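Local coordinates for methyltransferase domain-containing protein (Serratia marcescens, PDB 7CLF) that probably transfers a methyl group from S-adenosyl-L-methionine to a hydroxyl oxygen of its substrate, working as a dimer, at residues A23-K28 and P89-W94; R129-I134 and V297-G302; H169-D174 and G192-I197. All coordinates share one frame; numbering follows the deposited sequence.

Contact 1: A23-K28 and P89-W94; sequences AALALK and PQWLGW
Leu-25, near the end of helix 15-26, reaches across to the loop that leads into helix 93-107, and both methyls of its branch make contact. Leu-25 CB already lies 4.4 Å from Gly-93 CA, where a glycine brings the two backbones close. From CG, held beside the backbone N (chi1 -67°), the two methyls diverge. Leu-25 CD1 rests on the peptide after Leu-92, 4.0 Å from Leu-92 O, and touches the CB of that leucine. Leu-25 CD2 turns to the pyrrole part of the indole, 3.7 Å from Trp-91 NE1, as leucine and indole run antiparallel alongside each other. This buried N-H has no acceptor in the model. The indole can lie so close to its own chain because Gly-93 carries no side chain: Gly-93 CA sits 3.2 Å above the centre of the Trp-91 ring.

All this belongs to the largely helical dimerisation region, whose family is of the helix-turn-helix clan; Met-12 and Ala-8 of the second subunit pack against Leu-25 and Leu-92.

The helix closes in a Schellman motif, in which Lys-28 has positive phi (51°) and Lys-28 N bonds to Leu-25 O at 2.8 Å. The lysine tail then leaves for the benzo end of the indole and runs crosswise to it, with Lys-28 NZ 3.7 Å from Trp-91 CH2 in an oblique approach. Ser-86 OG shares a hydrogen bond with that amine.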
loop_
_atom_site.group_PDB
_atom_site.type_symbol
_atom_site.label_atom_id
_atom_site.label_comp_id
_atom_site.label_asym_id
_atom_site.label_seq_id
_atom_site.Cartn_x
_atom_site.Cartn_y
_atom_site.Cartn_z
ATOM N N ALA A 23 8.805 -6.129 -4.190
ATOM C CA ALA A 23 10.049 -5.892 -4.920
ATOM C C ALA A 23 11.120 -6.909 -4.532
ATOM O O ALA A 23 11.895 -7.359 -5.387
ATOM C CB ALA A 23 10.552 -4.468 -4.675
ATOM N N ALA A 24 11.176 -7.275 -3.247
ATOM C CA ALA A 24 12.157 -8.257 -2.788
ATOM C C ALA A 24 11.882 -9.625 -3.385
ATOM O O ALA A 24 12.811 -10.328 -3.785
ATOM C CB ALA A 24 12.152 -8.353 -1.261
ATOM N N LEU A 25 10.609 -10.028 -3.424
ATOM C CA LEU A 25 10.249 -11.307 -4.021
ATOM C C LEU A 25 10.573 -11.324 -5.502
ATOM O O LEU A 25 11.068 -12.332 -6.021
ATOM C CB LEU A 25 8.766 -11.592 -3.804
ATOM C CG LEU A 25 8.336 -11.835 -2.361
ATOM C CD1 LEU A 25 6.837 -11.606 -2.179
ATOM C CD2 LEU A 25 8.748 -13.248 -1.898
ATOM N N ALA A 26 10.307 -10.210 -6.195
ATOM C CA ALA A 26 10.548 -10.135 -7.633
ATOM C C ALA A 26 12.034 -10.166 -7.946
ATOM O O ALA A 26 12.451 -10.745 -8.955
ATOM C CB ALA A 26 9.914 -8.868 -8.210
ATOM N N LEU A 27 12.846 -9.536 -7.102
ATOM C CA LEU A 27 14.288 -9.696 -7.189
ATOM C C LEU A 27 14.753 -11.068 -6.728
ATOM O O LEU A 27 15.937 -11.372 -6.883
ATOM C CB LEU A 27 14.985 -8.619 -6.347
ATOM C CG LEU A 27 14.924 -7.187 -6.888
ATOM C CD1 LEU A 27 15.320 -6.170 -5.824
ATOM C CD2 LEU A 27 15.824 -7.053 -8.110
ATOM N N LYS A 28 13.867 -11.887 -6.157
ATOM C CA LYS A 28 14.269 -13.137 -5.506
ATOM C C LYS A 28 15.389 -12.864 -4.507
ATOM O O LYS A 28 16.350 -13.630 -4.378
ATOM C CB LYS A 28 14.687 -14.205 -6.524
ATOM C CG LYS A 28 13.510 -14.820 -7.323
ATOM C CD LYS A 28 14.002 -15.502 -8.596
ATOM C CE LYS A 28 13.226 -16.778 -8.916
ATOM N NZ LYS A 28 11.807 -16.668 -8.525
ATOM N N PRO A 89 6.591 -24.407 -1.218
ATOM C CA PRO A 89 5.169 -24.542 -1.561
ATOM C C PRO A 89 4.332 -23.326 -1.207
ATOM O O PRO A 89 3.352 -23.061 -1.908
ATOM C CB PRO A 89 4.728 -25.779 -0.764
ATOM C CG PRO A 89 5.971 -26.521 -0.510
ATOM C CD PRO A 89 7.023 -25.472 -0.299
ATOM N N GLN A 90 4.671 -22.577 -0.156
ATOM C CA GLN A 90 3.881 -21.410 0.218
ATOM C C GLN A 90 4.476 -20.100 -0.293
ATOM O O GLN A 90 4.106 -19.031 0.208
ATOM C CB GLN A 90 3.711 -21.344 1.734
ATOM C CG GLN A 90 2.874 -22.463 2.307
ATOM C CD GLN A 90 1.462 -22.471 1.766
ATOM O OE1 GLN A 90 0.878 -21.424 1.504
ATOM N NE2 GLN A 90 0.905 -23.664 1.593
ATOM N N TRP A 91 5.369 -20.159 -1.281
ATOM C CA TRP A 91 5.999 -18.957 -1.816
ATOM C C TRP A 91 4.952 -17.919 -2.198
ATOM O O TRP A 91 4.008 -18.220 -2.931
ATOM C CB TRP A 91 6.838 -19.304 -3.045
ATOM C CG TRP A 91 7.645 -18.165 -3.607
ATOM C CD1 TRP A 91 8.498 -17.328 -2.917
ATOM C CD2 TRP A 91 7.696 -17.745 -4.974
ATOM N NE1 TRP A 91 9.068 -16.424 -3.781
ATOM C CE2 TRP A 91 8.601 -16.667 -5.050
ATOM C CE3 TRP A 91 7.073 -18.188 -6.152
ATOM C CZ2 TRP A 91 8.883 -16.013 -6.254
ATOM C CZ3 TRP A 91 7.365 -17.546 -7.341
ATOM C CH2 TRP A 91 8.252 -16.467 -7.382
ATOM N N LEU A 92 5.143 -16.690 -1.714
ATOM C CA LEU A 92 4.236 -15.585 -2.007
ATOM C C LEU A 92 4.573 -14.860 -3.302
ATOM O O LEU A 92 3.928 -13.859 -3.621
ATOM C CB LEU A 92 4.231 -14.588 -0.837
ATOM C CG LEU A 92 3.460 -15.151 0.363
ATOM C CD1 LEU A 92 3.616 -14.285 1.597
ATOM C CD2 LEU A 92 1.993 -15.342 0.014
ATOM N N GLY A 93 5.561 -15.343 -4.053
ATOM C CA GLY A 93 5.961 -14.656 -5.265
ATOM C C GLY A 93 4.872 -14.607 -6.316
ATOM O O GLY A 93 4.808 -13.649 -7.091
ATOM N N TRP A 94 4.003 -15.623 -6.354
ATOM C CA TRP A 94 2.869 -15.595 -7.281
ATOM C C TRP A 94 1.971 -14.399 -6.995
ATOM O O TRP A 94 1.684 -13.599 -7.889
ATOM C CB TRP A 94 2.033 -16.877 -7.198
ATOM C CG TRP A 94 2.785 -18.173 -7.086
ATOM C CD1 TRP A 94 2.904 -18.969 -5.970
ATOM C CD2 TRP A 94 3.480 -18.847 -8.130
ATOM N NE1 TRP A 94 3.635 -20.085 -6.262
ATOM C CE2 TRP A 94 4.003 -20.038 -7.582
ATOM C CE3 TRP A 94 3.716 -18.559 -9.476
ATOM C CZ2 TRP A 94 4.751 -20.934 -8.332
ATOM C CZ3 TRP A 94 4.454 -19.454 -10.221
ATOM C CH2 TRP A 94 4.966 -20.627 -9.647
#

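Contact 2: R129-I134 and V297-G302; sequences RSWFDI and VSTDGG. With SAH (S-adenosyl-L-homocysteine), chain D.
Trp-131 lays one face of its indole on the end of helix 286-298. Ser-298 CB stands 4.0 Å from the centroid of the Trp-131 six-membered ring, only 6° off its normal, while Thr-299 CG2 covers the five-membered ring, 3.7 Å from Trp-131 CD1. Both are CH-pi contacts, for which small side chains with little bulk over the ring are well suited. Beside them a main-chain N-H meets a side chain: Trp-131 N donates to Asp-300 OD2 at 3.2 Å, nearly straight at 172° and from the syn side of the carboxylate. A water donates to the same oxygen and weakly accepts from Phe-132 N.

One shell out, Arg-121 forms a salt bridge with Asp-300 OD1 and also bonds to Ser-298 O and Arg-129 O, drawing the two segments together. Thr-299 OG1 accepts from Gly-302 N in an ST motif and also bonds to Met-295 O. Ser-130 caps helix 131-135 through a weak bond from Asp-133 N.

The Phe-132 ring has Trp-131 CD1 over one face and SAH C8 over the opposite one, 3.5 Å from Phe-132 CE2. Phe-132 thus lines the S-adenosyl-L-homocysteine pocket of an O-methyltransferase, backed by Trp-131 as second shell, close to His-247, the predicted proton acceptor.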
loop_
_atom_site.group_PDB
_atom_site.type_symbol
_atom_site.label_atom_id
_atom_site.label_comp_id
_atom_site.label_asym_id
_atom_site.label_seq_id
_atom_site.Cartn_x
_atom_site.Cartn_y
_atom_site.Cartn_z
ATOM N N ARG A 129 -10.285 -4.975 -22.881
ATOM C CA ARG A 129 -10.707 -6.361 -22.762
ATOM C C ARG A 129 -11.300 -6.625 -21.380
ATOM O O ARG A 129 -11.210 -5.812 -20.448
ATOM C CB ARG A 129 -9.535 -7.304 -23.029
ATOM C CG ARG A 129 -8.962 -7.168 -24.427
ATOM C CD ARG A 129 -7.734 -8.024 -24.607
ATOM N NE ARG A 129 -6.718 -7.741 -23.595
ATOM C CZ ARG A 129 -5.527 -8.333 -23.555
ATOM N NH1 ARG A 129 -5.199 -9.249 -24.468
ATOM N NH2 ARG A 129 -4.660 -8.009 -22.605
ATOM N N SER A 130 -11.934 -7.783 -21.260
ATOM C CA SER A 130 -12.523 -8.166 -19.990
ATOM C C SER A 130 -11.417 -8.445 -18.962
ATOM O O SER A 130 -10.252 -8.637 -19.303
ATOM C CB SER A 130 -13.415 -9.393 -20.182
ATOM O OG SER A 130 -12.648 -10.481 -20.686
ATOM N N TRP A 131 -11.800 -8.438 -17.688
ATOM C CA TRP A 131 -10.841 -8.696 -16.614
ATOM C C TRP A 131 -10.098 -10.006 -16.854
ATOM O O TRP A 131 -8.867 -10.038 -16.944
ATOM C CB TRP A 131 -11.577 -8.704 -15.273
ATOM C CG TRP A 131 -10.789 -9.261 -14.096
ATOM C CD1 TRP A 131 -11.204 -10.223 -13.226
ATOM C CD2 TRP A 131 -9.474 -8.871 -13.668
ATOM N NE1 TRP A 131 -10.230 -10.475 -12.289
ATOM C CE2 TRP A 131 -9.155 -9.658 -12.535
ATOM C CE3 TRP A 131 -8.534 -7.940 -14.133
ATOM C CZ2 TRP A 131 -7.940 -9.526 -11.843
ATOM C CZ3 TRP A 131 -7.321 -7.824 -13.458
ATOM C CH2 TRP A 131 -7.038 -8.612 -12.320
ATOM N N PHE A 132 -10.839 -11.096 -17.038
ATOM C CA PHE A 132 -10.170 -12.384 -17.159
ATOM C C PHE A 132 -9.369 -12.495 -18.453
ATOM O O PHE A 132 -8.305 -13.117 -18.454
ATOM C CB PHE A 132 -11.187 -13.507 -16.994
ATOM C CG PHE A 132 -11.612 -13.694 -15.571
ATOM C CD1 PHE A 132 -10.743 -14.293 -14.649
ATOM C CD2 PHE A 132 -12.837 -13.231 -15.132
ATOM C CE1 PHE A 132 -11.108 -14.463 -13.319
ATOM C CE2 PHE A 132 -13.204 -13.387 -13.810
ATOM C CZ PHE A 132 -12.330 -14.010 -12.894
ATOM N N ASP A 133 -9.815 -11.858 -19.540
ATOM C CA ASP A 133 -8.981 -11.818 -20.741
ATOM C C ASP A 133 -7.683 -11.060 -20.489
ATOM O O ASP A 133 -6.625 -11.427 -21.018
ATOM C CB ASP A 133 -9.746 -11.171 -21.890
ATOM C CG ASP A 133 -10.502 -12.177 -22.724
ATOM O OD1 ASP A 133 -10.407 -13.391 -22.432
ATOM O OD2 ASP A 133 -11.202 -11.742 -23.662
ATOM N N ILE A 134 -7.743 -9.986 -19.702
ATOM C CA ILE A 134 -6.524 -9.253 -19.364
ATOM C C ILE A 134 -5.642 -10.089 -18.445
ATOM O O ILE A 134 -4.447 -10.287 -18.705
ATOM C CB ILE A 134 -6.875 -7.892 -18.734
ATOM C CG1 ILE A 134 -7.460 -6.968 -19.801
ATOM C CG2 ILE A 134 -5.645 -7.275 -18.121
ATOM C CD1 ILE A 134 -7.869 -5.596 -19.282
ATOM N N VAL A 297 -12.197 -2.058 -8.508
ATOM C CA VAL A 297 -11.201 -1.471 -9.397
ATOM C C VAL A 297 -10.814 -2.415 -10.538
ATOM O O VAL A 297 -10.393 -1.946 -11.601
ATOM C CB VAL A 297 -9.956 -1.021 -8.608
ATOM C CG1 VAL A 297 -10.347 0.048 -7.604
ATOM C CG2 VAL A 297 -9.301 -2.199 -7.901
ATOM N N SER A 298 -10.947 -3.734 -10.370
ATOM C CA SER A 298 -10.392 -4.669 -11.353
ATOM C C SER A 298 -11.418 -5.445 -12.171
ATOM O O SER A 298 -11.181 -5.689 -13.344
ATOM C CB SER A 298 -9.469 -5.694 -10.664
ATOM O OG SER A 298 -10.182 -6.396 -9.669
ATOM N N THR A 299 -12.540 -5.866 -11.600
ATOM C CA THR A 299 -13.385 -6.840 -12.266
ATOM C C THR A 299 -14.510 -6.140 -13.034
ATOM O O THR A 299 -14.704 -4.917 -12.971
ATOM C CB THR A 299 -13.969 -7.854 -11.268
ATOM O OG1 THR A 299 -14.917 -7.191 -10.425
ATOM C CG2 THR A 299 -12.864 -8.469 -10.402
ATOM N N ASP A 300 -15.295 -6.943 -13.747
ATOM C CA ASP A 300 -16.468 -6.424 -14.457
ATOM C C ASP A 300 -17.673 -6.473 -13.520
ATOM O O ASP A 300 -18.539 -7.342 -13.617
ATOM C CB ASP A 300 -16.692 -7.235 -15.726
ATOM C CG ASP A 300 -15.529 -7.127 -16.691
ATOM O OD1 ASP A 300 -15.239 -5.995 -17.137
ATOM O OD2 ASP A 300 -14.896 -8.165 -16.992
ATOM N N GLY A 301 -17.721 -5.515 -12.587
ATOM C CA GLY A 301 -18.858 -5.356 -11.699
ATOM C C GLY A 301 -18.762 -6.047 -10.346
ATOM O O GLY A 301 -19.703 -5.934 -9.541
ATOM N N GLY A 302 -17.670 -6.756 -10.064
ATOM C CA GLY A 302 -17.610 -7.576 -8.866
ATOM C C GLY A 302 -17.812 -6.782 -7.586
ATOM O O GLY A 302 -17.579 -5.572 -7.513
HETATM N N SAH D . -12.978 -22.061 -7.710
HETATM C CA SAH D . -11.619 -21.693 -7.316
HETATM C CB SAH D . -11.106 -20.468 -8.095
HETATM C CG SAH D . -11.876 -19.147 -8.011
HETATM S SD SAH D . -11.155 -17.857 -9.096
HETATM C C SAH D . -11.585 -21.447 -5.813
HETATM O O SAH D . -12.582 -21.667 -5.119
HETATM O OXT SAH D . -10.556 -21.043 -5.260
HETATM C "C5'" SAH D . -12.601 -17.791 -10.187
HETATM C "C4'" SAH D . -12.513 -18.728 -11.393
HETATM O "O4'" SAH D . -13.698 -18.595 -12.170
HETATM C "C3'" SAH D . -11.352 -18.365 -12.301
HETATM O "O3'" SAH D . -10.507 -19.471 -12.461
HETATM C "C2'" SAH D . -11.996 -18.007 -13.626
HETATM O "O2'" SAH D . -11.277 -18.489 -14.736
HETATM C "C1'" SAH D . -13.367 -18.631 -13.533
HETATM N N9 SAH D . -14.348 -17.882 -14.331
HETATM C C8 SAH D . -14.551 -16.528 -14.364
HETATM N N7 SAH D . -15.552 -16.258 -15.240
HETATM C C5 SAH D . -15.979 -17.420 -15.771
HETATM C C6 SAH D . -16.964 -17.709 -16.705
HETATM N N6 SAH D . -17.684 -16.724 -17.241
HETATM N N1 SAH D . -17.183 -19.024 -17.066
HETATM C C2 SAH D . -16.435 -20.027 -16.496
HETATM N N3 SAH D . -15.449 -19.733 -15.563
HETATM C C4 SAH D . -15.233 -18.449 -15.212
HETATM O O HOH W 1 -14.260 -10.609 -16.919
#

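Contact 3: H169-D174 and G192-I197; sequences HRAFLD and GIALAI
Arg-170 O takes two donors: Ala-194 N at 2.8 Å and a water that also bonds to Gly-192 O. Three more bonds follow in parallel register, and the shortest runs from Phe-172 N to Ala-194 O at 2.7 Å. Ala-196 N then donates to Phe-172 O, and Asp-174 N to Ala-196 O. CA-H groups of residues such as Leu-173 add weaker contacts to the same oxygens, and the short strand segments lie 17° from exactly parallel.

On one face the residues are mostly small. Ala-171 CB meets Ala-194 CB at 3.8 Å, and Leu-173 reaches over with CD1 to the CB of Ala-196; the short alanine methyls keep this side shallow where Tyr-237 covers it. On the other, bulky Phe-172, Leu-195 and Ile-197 fill the space against helices 181-189 and 201-213. Leu-195 CD2 comes to the edge of the Phe-172 ring, 3.5 Å from Phe-172 CD2. Just before the strand, Ile-193 extends with CG1 anti to its backbone N (chi1 176°), which brings Ile-193 CD1 against Phe-172 CB at 3.6 Å. Asp-174 ends the row, its carboxylate held between Ser-177 OG and His-241 ND1.

Both strands point their C-terminal ends toward the bound S-adenosyl-L-homocysteine, as expected of the first beta-alpha-beta unit of a Rossmann-like methyltransferase fold.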
loop_
_atom_site.group_PDB
_atom_site.type_symbol
_atom_site.label_atom_id
_atom_site.label_comp_id
_atom_site.label_asym_id
_atom_site.label_seq_id
_atom_site.Cartn_x
_atom_site.Cartn_y
_atom_site.Cartn_z
ATOM N N HIS A 169 -23.325 -38.567 -4.621
ATOM C CA HIS A 169 -23.504 -38.136 -6.000
ATOM C C HIS A 169 -22.724 -39.045 -6.934
ATOM O O HIS A 169 -21.691 -39.608 -6.564
ATOM C CB HIS A 169 -23.047 -36.685 -6.211
ATOM C CG HIS A 169 -23.564 -35.732 -5.178
ATOM N ND1 HIS A 169 -24.811 -35.150 -5.263
ATOM C CD2 HIS A 169 -23.005 -35.263 -4.038
ATOM C CE1 HIS A 169 -24.996 -34.362 -4.218
ATOM N NE2 HIS A 169 -23.916 -34.416 -3.457
ATOM N N ARG A 170 -23.226 -39.162 -8.157
ATOM C CA ARG A 170 -22.562 -39.947 -9.185
ATOM C C ARG A 170 -21.571 -39.119 -9.992
ATOM O O ARG A 170 -20.515 -39.631 -10.386
ATOM C CB ARG A 170 -23.603 -40.574 -10.113
ATOM C CG ARG A 170 -24.880 -39.757 -10.226
ATOM C CD ARG A 170 -25.702 -40.181 -11.443
ATOM N NE ARG A 170 -26.587 -39.111 -11.906
ATOM C CZ ARG A 170 -26.230 -38.168 -12.774
ATOM N NH1 ARG A 170 -25.006 -38.160 -13.284
ATOM N NH2 ARG A 170 -27.102 -37.232 -13.141
ATOM N N ALA A 171 -21.876 -37.844 -10.231
ATOM C CA ALA A 171 -21.012 -36.993 -11.038
ATOM C C ALA A 171 -20.986 -35.585 -10.457
ATOM O O ALA A 171 -22.007 -35.075 -9.984
ATOM C CB ALA A 171 -21.475 -36.961 -12.500
ATOM N N PHE A 172 -19.811 -34.963 -10.498
ATOM C CA PHE A 172 -19.592 -33.654 -9.898
ATOM C C PHE A 172 -18.910 -32.750 -10.908
ATOM O O PHE A 172 -17.879 -33.121 -11.476
ATOM C CB PHE A 172 -18.732 -33.777 -8.635
ATOM C CG PHE A 172 -18.209 -32.467 -8.120
ATOM C CD1 PHE A 172 -19.066 -31.534 -7.565
ATOM C CD2 PHE A 172 -16.855 -32.179 -8.169
ATOM C CE1 PHE A 172 -18.582 -30.321 -7.059
ATOM C CE2 PHE A 172 -16.360 -30.968 -7.675
ATOM C CZ PHE A 172 -17.221 -30.047 -7.109
ATOM N N LEU A 173 -19.468 -31.566 -11.120
ATOM C CA LEU A 173 -18.856 -30.566 -11.988
ATOM C C LEU A 173 -18.437 -29.362 -11.149
ATOM O O LEU A 173 -19.249 -28.817 -10.395
ATOM C CB LEU A 173 -19.823 -30.137 -13.092
ATOM C CG LEU A 173 -19.482 -28.973 -14.024
ATOM C CD1 LEU A 173 -18.357 -29.345 -14.965
ATOM C CD2 LEU A 173 -20.721 -28.554 -14.820
ATOM N N ASP A 174 -17.180 -28.947 -11.290
ATOM C CA ASP A 174 -16.665 -27.750 -10.621
ATOM C C ASP A 174 -16.557 -26.630 -11.654
ATOM O O ASP A 174 -15.624 -26.616 -12.465
ATOM C CB ASP A 174 -15.316 -28.024 -9.965
ATOM C CG ASP A 174 -14.956 -26.970 -8.924
ATOM O OD1 ASP A 174 -15.837 -26.152 -8.607
ATOM O OD2 ASP A 174 -13.813 -26.971 -8.414
ATOM N N GLY A 192 -15.218 -43.422 -7.038
ATOM C CA GLY A 192 -16.346 -43.748 -7.896
ATOM C C GLY A 192 -16.973 -42.579 -8.632
ATOM O O GLY A 192 -17.559 -42.764 -9.705
ATOM N N ILE A 193 -16.869 -41.374 -8.084
ATOM C CA ILE A 193 -17.637 -40.246 -8.599
ATOM C C ILE A 193 -16.958 -39.690 -9.842
ATOM O O ILE A 193 -15.731 -39.557 -9.898
ATOM C CB ILE A 193 -17.814 -39.172 -7.507
ATOM C CG1 ILE A 193 -18.520 -37.935 -8.053
ATOM C CG2 ILE A 193 -16.481 -38.779 -6.890
ATOM C CD1 ILE A 193 -18.997 -36.998 -6.963
ATOM N N ALA A 194 -17.753 -39.396 -10.864
ATOM C CA ALA A 194 -17.223 -38.700 -12.023
ATOM C C ALA A 194 -16.913 -37.249 -11.660
ATOM O O ALA A 194 -17.672 -36.592 -10.944
ATOM C CB ALA A 194 -18.211 -38.767 -13.180
ATOM N N LEU A 195 -15.783 -36.753 -12.159
ATOM C CA LEU A 195 -15.319 -35.400 -11.892
ATOM C C LEU A 195 -15.075 -34.673 -13.203
ATOM O O LEU A 195 -14.426 -35.213 -14.106
ATOM C CB LEU A 195 -14.032 -35.409 -11.077
ATOM C CG LEU A 195 -14.196 -36.012 -9.690
ATOM C CD1 LEU A 195 -12.863 -36.477 -9.180
ATOM C CD2 LEU A 195 -14.812 -34.992 -8.766
ATOM N N ALA A 196 -15.587 -33.450 -13.297
ATOM C CA ALA A 196 -15.341 -32.594 -14.446
ATOM C C ALA A 196 -15.182 -31.156 -13.978
ATOM O O ALA A 196 -15.729 -30.760 -12.950
ATOM C CB ALA A 196 -16.479 -32.677 -15.478
ATOM N N ILE A 197 -14.426 -30.382 -14.746
ATOM C CA ILE A 197 -14.272 -28.949 -14.537
ATOM C C ILE A 197 -14.758 -28.211 -15.780
ATOM O O ILE A 197 -14.488 -28.633 -16.910
ATOM C CB ILE A 197 -12.808 -28.574 -14.234
ATOM C CG1 ILE A 197 -12.358 -29.224 -12.933
ATOM C CG2 ILE A 197 -12.653 -27.049 -14.193
ATOM C CD1 ILE A 197 -10.857 -29.369 -12.784
HETATM O O HOH W 2 -20.211 -42.307 -11.259
#

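Overall arrangement
The three contacts mark successive parts of the chain's architecture. Contact 1 belongs to the dimerisation region, contact 2 to the lining and backing of the S-adenosyl-L-homocysteine pocket and contact 3 to the central sheet. Helix 93-107 ties the first two together: it begins in contact 1, and its His-98 packs on the tryptophan of contact 2, the centres being 24 Å apart. The ligand relates contact 2 to contact 3, whose centres lie 29 Å apart with nearest atoms about 13 Å. Phe-132 touches the bound S-adenosyl-L-homocysteine, whereas the side chain of Asp-174 in contact 3 stays about 5 Å from it. Contacts 1 and 3, 35 Å apart between centres, lie on opposite sides of the chain's centre.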